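Local coordinates for TetR family transcriptional regulator (Mycobacterium smegmatis, PDB 5XS9), which probably acts as a TetR-type repressor, BioQ, that binds DNA through a helix-turn-helix domain to control biotin-related genes, at residues 26-29 against 30-33; 55-58 against 59-62. All coordinates share one frame; numbering follows the deposited sequence.

How the contacts relate
Both contacts are local, each lying along a single run of backbone, and their centres are about 21 Å apart with no touch between them. Contact 1 belongs to helix 26-33 of the DNA-binding domain, about 23 Å from the centre of the chain; contact 2 sits near the end of helix 47-58, about 7 Å from that centre, where the chain turns toward helix 71-87. Each is partly buried, with apolar side chains toward the neighbouring helices and charged ones toward the more exposed side. In contact 1 the charged side carries a true salt bridge on a regular helix. In contact 2 an arginine instead lies over a histidine ring and makes weak bonds to that residue's carbonyl.

Contact 1 of 2, residues 26-29 against 30-33; sequences MRRL and AREL
R28 reaches along helix 26-33 to E32, one turn further on, and passes R31 on the way. From CB its chain starts anti to the backbone N and bends at the second torsion (chi2 76°), which carries CD and the guanidinium along the helix toward its later turn. CD meets the R31 guanidinium over a face, lying 3.3 Å from R31 NH2. At the next atom, NE donates to E32 OE2 at 2.9 Å and uses the anti lone pair of that oxygen. At the tip, R28 NH2 reaches the same E32 OE2 at 3.1 Å, now from above the carboxylate plane and with a more bent N-H...O angle of 141°. The arginine thus grips one oxygen side-on with two nitrogens, and that oxygen lies close to the guanidinium plane. R31 lays its own guanidinium over a face of R28, the planes 19° apart. It adds only a long ion pair to E32 OE2, with no N-H pointed at it, and the carboxylate probably offsets some of the closeness of the two positive charges.

On the inward side L29 and L33 run alongside each other, with their CD1 atoms 4.1 Å apart. The backbone bonds along the helix are regular, for example A30 N to M26 O at 3.0 Å. Within the helix-turn-helix domain, L29 packs on I15 of helix 5-19 and L50 of helix 47-58, M26 also meets L50, and L33 touches A11 of helix 5-19.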
loop_
_atom_site.group_PDB
_atom_site.type_symbol
_atom_site.label_atom_id
_atom_site.label_comp_id
_atom_site.label_asym_id
_atom_site.label_seq_id
_atom_site.Cartn_x
_atom_site.Cartn_y
_atom_site.Cartn_z
ATOM N N MET A 26 -7.944 -9.242 -20.035
ATOM C CA MET A 26 -8.404 -10.452 -20.658
ATOM C C MET A 26 -8.229 -10.378 -22.193
ATOM O O MET A 26 -7.828 -11.375 -22.834
ATOM C CB MET A 26 -9.850 -10.737 -20.232
ATOM C CG MET A 26 -10.004 -11.091 -18.733
ATOM S SD MET A 26 -9.541 -12.785 -18.385
ATOM C CE MET A 26 -10.878 -13.867 -18.847
ATOM N N ARG A 27 -8.493 -9.215 -22.789
ATOM C CA ARG A 27 -8.305 -9.094 -24.263
ATOM C C ARG A 27 -6.826 -9.213 -24.630
ATOM O O ARG A 27 -6.501 -9.896 -25.576
ATOM C CB ARG A 27 -8.923 -7.829 -24.855
ATOM C CG ARG A 27 -8.166 -6.550 -24.555
ATOM C CD ARG A 27 -8.943 -5.296 -24.936
ATOM N NE ARG A 27 -8.461 -4.124 -24.183
ATOM C CZ ARG A 27 -8.710 -3.878 -22.889
ATOM N NH1 ARG A 27 -9.428 -4.722 -22.126
ATOM N NH2 ARG A 27 -8.237 -2.772 -22.336
ATOM N N ARG A 28 -5.924 -8.627 -23.838
ATOM C CA ARG A 28 -4.483 -8.784 -24.141
ATOM C C ARG A 28 -4.005 -10.224 -23.958
ATOM O O ARG A 28 -3.212 -10.741 -24.736
ATOM C CB ARG A 28 -3.637 -7.840 -23.254
ATOM C CG ARG A 28 -2.134 -7.996 -23.447
ATOM C CD ARG A 28 -1.725 -7.340 -24.725
ATOM N NE ARG A 28 -0.313 -7.564 -25.008
ATOM C CZ ARG A 28 0.668 -6.682 -24.812
ATOM N NH1 ARG A 28 0.455 -5.459 -24.296
ATOM N NH2 ARG A 28 1.902 -7.034 -25.147
ATOM N N LEU A 29 -4.503 -10.870 -22.910
ATOM C CA LEU A 29 -4.122 -12.236 -22.618
ATOM C C LEU A 29 -4.548 -13.125 -23.798
ATOM O O LEU A 29 -3.779 -13.985 -24.216
ATOM C CB LEU A 29 -4.827 -12.720 -21.343
ATOM C CG LEU A 29 -4.447 -14.101 -20.826
ATOM C CD1 LEU A 29 -2.918 -14.333 -20.677
ATOM C CD2 LEU A 29 -5.220 -14.287 -19.542
ATOM N N ALA A 30 -5.785 -12.944 -24.281
ATOM C CA ALA A 30 -6.274 -13.740 -25.434
ATOM C C ALA A 30 -5.410 -13.518 -26.682
ATOM O O ALA A 30 -5.079 -14.467 -27.384
ATOM C CB ALA A 30 -7.714 -13.455 -25.748
ATOM N N ARG A 31 -5.023 -12.279 -26.930
ATOM C CA ARG A 31 -4.122 -12.005 -28.041
ATOM C C ARG A 31 -2.762 -12.727 -27.883
ATOM O O ARG A 31 -2.354 -13.399 -28.803
ATOM C CB ARG A 31 -3.958 -10.513 -28.232
ATOM C CG ARG A 31 -3.032 -10.142 -29.364
ATOM C CD ARG A 31 -3.296 -8.729 -29.848
ATOM N NE ARG A 31 -2.964 -7.613 -28.932
ATOM C CZ ARG A 31 -1.732 -7.256 -28.546
ATOM N NH1 ARG A 31 -0.651 -7.972 -28.898
ATOM N NH2 ARG A 31 -1.576 -6.176 -27.765
ATOM N N GLU A 32 -2.135 -12.671 -26.698
ATOM C CA GLU A 32 -0.875 -13.331 -26.465
ATOM C C GLU A 32 -0.958 -14.832 -26.557
ATOM O O GLU A 32 0.009 -15.477 -26.933
ATOM C CB GLU A 32 -0.294 -12.964 -25.107
ATOM C CG GLU A 32 0.037 -11.483 -24.958
ATOM C CD GLU A 32 1.068 -10.963 -25.951
ATOM O OE1 GLU A 32 1.927 -11.714 -26.423
ATOM O OE2 GLU A 32 1.015 -9.772 -26.249
ATOM N N LEU A 33 -2.077 -15.425 -26.173
ATOM C CA LEU A 33 -2.238 -16.842 -26.340
ATOM C C LEU A 33 -2.716 -17.186 -27.772
ATOM O O LEU A 33 -2.833 -18.352 -28.100
ATOM C CB LEU A 33 -3.206 -17.431 -25.322
ATOM C CG LEU A 33 -2.748 -17.368 -23.865
ATOM C CD1 LEU A 33 -3.961 -17.536 -23.011
ATOM C CD2 LEU A 33 -1.717 -18.454 -23.606
#

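Contact 2 of 2, residues 55-58 against 59-62; sequences ADHI and LRTA
The C-terminal end of helix 47-58 passes here into the loop that leads to helix 71-87, the connection between the DNA-binding and C-terminal parts of a TetR-family regulator. L59 N donates to A55 O at 2.9 Å, although the N-H...O angle of 137° is well short of straight. L59 CG also lies close to that carbonyl. The rest of the L59 side chain runs inward to L82 and L86 of helix 71-87 and V96 of helix 92-101, A55 on the same buried side packs against L95 and V96, and I58 faces L16 of helix 5-19. The loop keeps a tight turn of its own, with A62 N bonded to L59 O at 2.9 Å.

On the more exposed side, H57 and R60 extend alongside each other. In both residues CG is anti to the backbone N, and the arginine then bends at its third torsion (chi3 36°), bringing its guanidinium over one face of the imidazole. The two planes are 36° apart, too inclined for a flat stack. H57 ND1 is hydrogen-bonded to T13 OG1 of helix 5-19, which would fix the rotation of the ring. D56 turns its carboxylate elsewhere, to S105 and the backbone N atoms of V106 and V107. H57 O receives two weak bonds from one residue, from R60 N at 3.3 Å and from R60 NE at 3.4 Å. Beyond them R60 NH2 stands over the ring, 3.4 Å from H57 NE2.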
loop_
_atom_site.group_PDB
_atom_site.type_symbol
_atom_site.label_atom_id
_atom_site.label_comp_id
_atom_site.label_asym_id
_atom_site.label_seq_id
_atom_site.Cartn_x
_atom_site.Cartn_y
_atom_site.Cartn_z
ATOM N N ALA A 55 -2.023 -13.546 -8.801
ATOM C CA ALA A 55 -1.536 -13.326 -7.370
ATOM C C ALA A 55 -1.080 -14.658 -6.702
ATOM O O ALA A 55 0.035 -14.757 -6.155
ATOM C CB ALA A 55 -2.606 -12.640 -6.535
ATOM N N ASP A 56 -1.905 -15.709 -6.806
ATOM C CA ASP A 56 -1.524 -17.008 -6.182
ATOM C C ASP A 56 -0.356 -17.662 -6.814
ATOM O O ASP A 56 0.430 -18.292 -6.142
ATOM C CB ASP A 56 -2.702 -17.933 -6.060
ATOM C CG ASP A 56 -3.696 -17.390 -5.070
ATOM O OD1 ASP A 56 -3.302 -16.611 -4.154
ATOM O OD2 ASP A 56 -4.857 -17.699 -5.165
ATOM N N HIS A 57 -0.152 -17.391 -8.085
ATOM C CA HIS A 57 0.970 -17.951 -8.802
ATOM C C HIS A 57 2.251 -17.256 -8.376
ATOM O O HIS A 57 3.265 -17.914 -8.131
ATOM C CB HIS A 57 0.736 -17.785 -10.317
ATOM C CG HIS A 57 1.838 -18.336 -11.156
ATOM N ND1 HIS A 57 2.607 -17.552 -11.980
ATOM C CD2 HIS A 57 2.289 -19.595 -11.312
ATOM C CE1 HIS A 57 3.512 -18.298 -12.581
ATOM N NE2 HIS A 57 3.348 -19.539 -12.181
ATOM N N ILE A 58 2.211 -15.922 -8.344
ATOM C CA ILE A 58 3.281 -15.033 -7.822
ATOM C C ILE A 58 3.680 -15.430 -6.387
ATOM O O ILE A 58 4.829 -15.334 -6.003
ATOM C CB ILE A 58 2.765 -13.534 -7.845
ATOM C CG1 ILE A 58 2.846 -12.969 -9.248
ATOM C CG2 ILE A 58 3.510 -12.565 -6.965
ATOM C CD1 ILE A 58 2.071 -11.658 -9.353
ATOM N N LEU A 59 2.724 -15.823 -5.593
ATOM C CA LEU A 59 2.934 -16.105 -4.178
ATOM C C LEU A 59 3.199 -17.605 -3.888
ATOM O O LEU A 59 3.381 -17.980 -2.721
ATOM C CB LEU A 59 1.639 -15.698 -3.398
ATOM C CG LEU A 59 1.344 -14.210 -3.292
ATOM C CD1 LEU A 59 -0.005 -13.965 -2.656
ATOM C CD2 LEU A 59 2.447 -13.483 -2.550
ATOM N N ARG A 60 3.155 -18.451 -4.917
ATOM C CA ARG A 60 3.663 -19.833 -4.844
ATOM C C ARG A 60 4.957 -19.963 -4.004
ATOM O O ARG A 60 4.974 -20.701 -3.052
ATOM C CB ARG A 60 3.906 -20.312 -6.267
ATOM C CG ARG A 60 4.430 -21.725 -6.479
ATOM C CD ARG A 60 4.375 -22.057 -7.973
ATOM N NE ARG A 60 4.674 -20.879 -8.814
ATOM C CZ ARG A 60 5.875 -20.503 -9.275
ATOM N NH1 ARG A 60 6.982 -21.216 -9.025
ATOM N NH2 ARG A 60 5.968 -19.389 -10.010
ATOM N N THR A 61 6.003 -19.199 -4.300
ATOM C CA THR A 61 7.213 -19.323 -3.508
ATOM C C THR A 61 7.134 -18.710 -2.101
ATOM O O THR A 61 7.954 -19.063 -1.285
ATOM C CB THR A 61 8.460 -18.718 -4.177
ATOM O OG1 THR A 61 8.356 -17.266 -4.225
ATOM C CG2 THR A 61 8.679 -19.355 -5.529
ATOM N N ALA A 62 6.175 -17.826 -1.832
ATOM C CA ALA A 62 6.104 -17.123 -0.573
ATOM C C ALA A 62 5.806 -18.004 0.652
ATOM O O ALA A 62 6.124 -17.655 1.758
ATOM C CB ALA A 62 5.069 -16.005 -0.649
#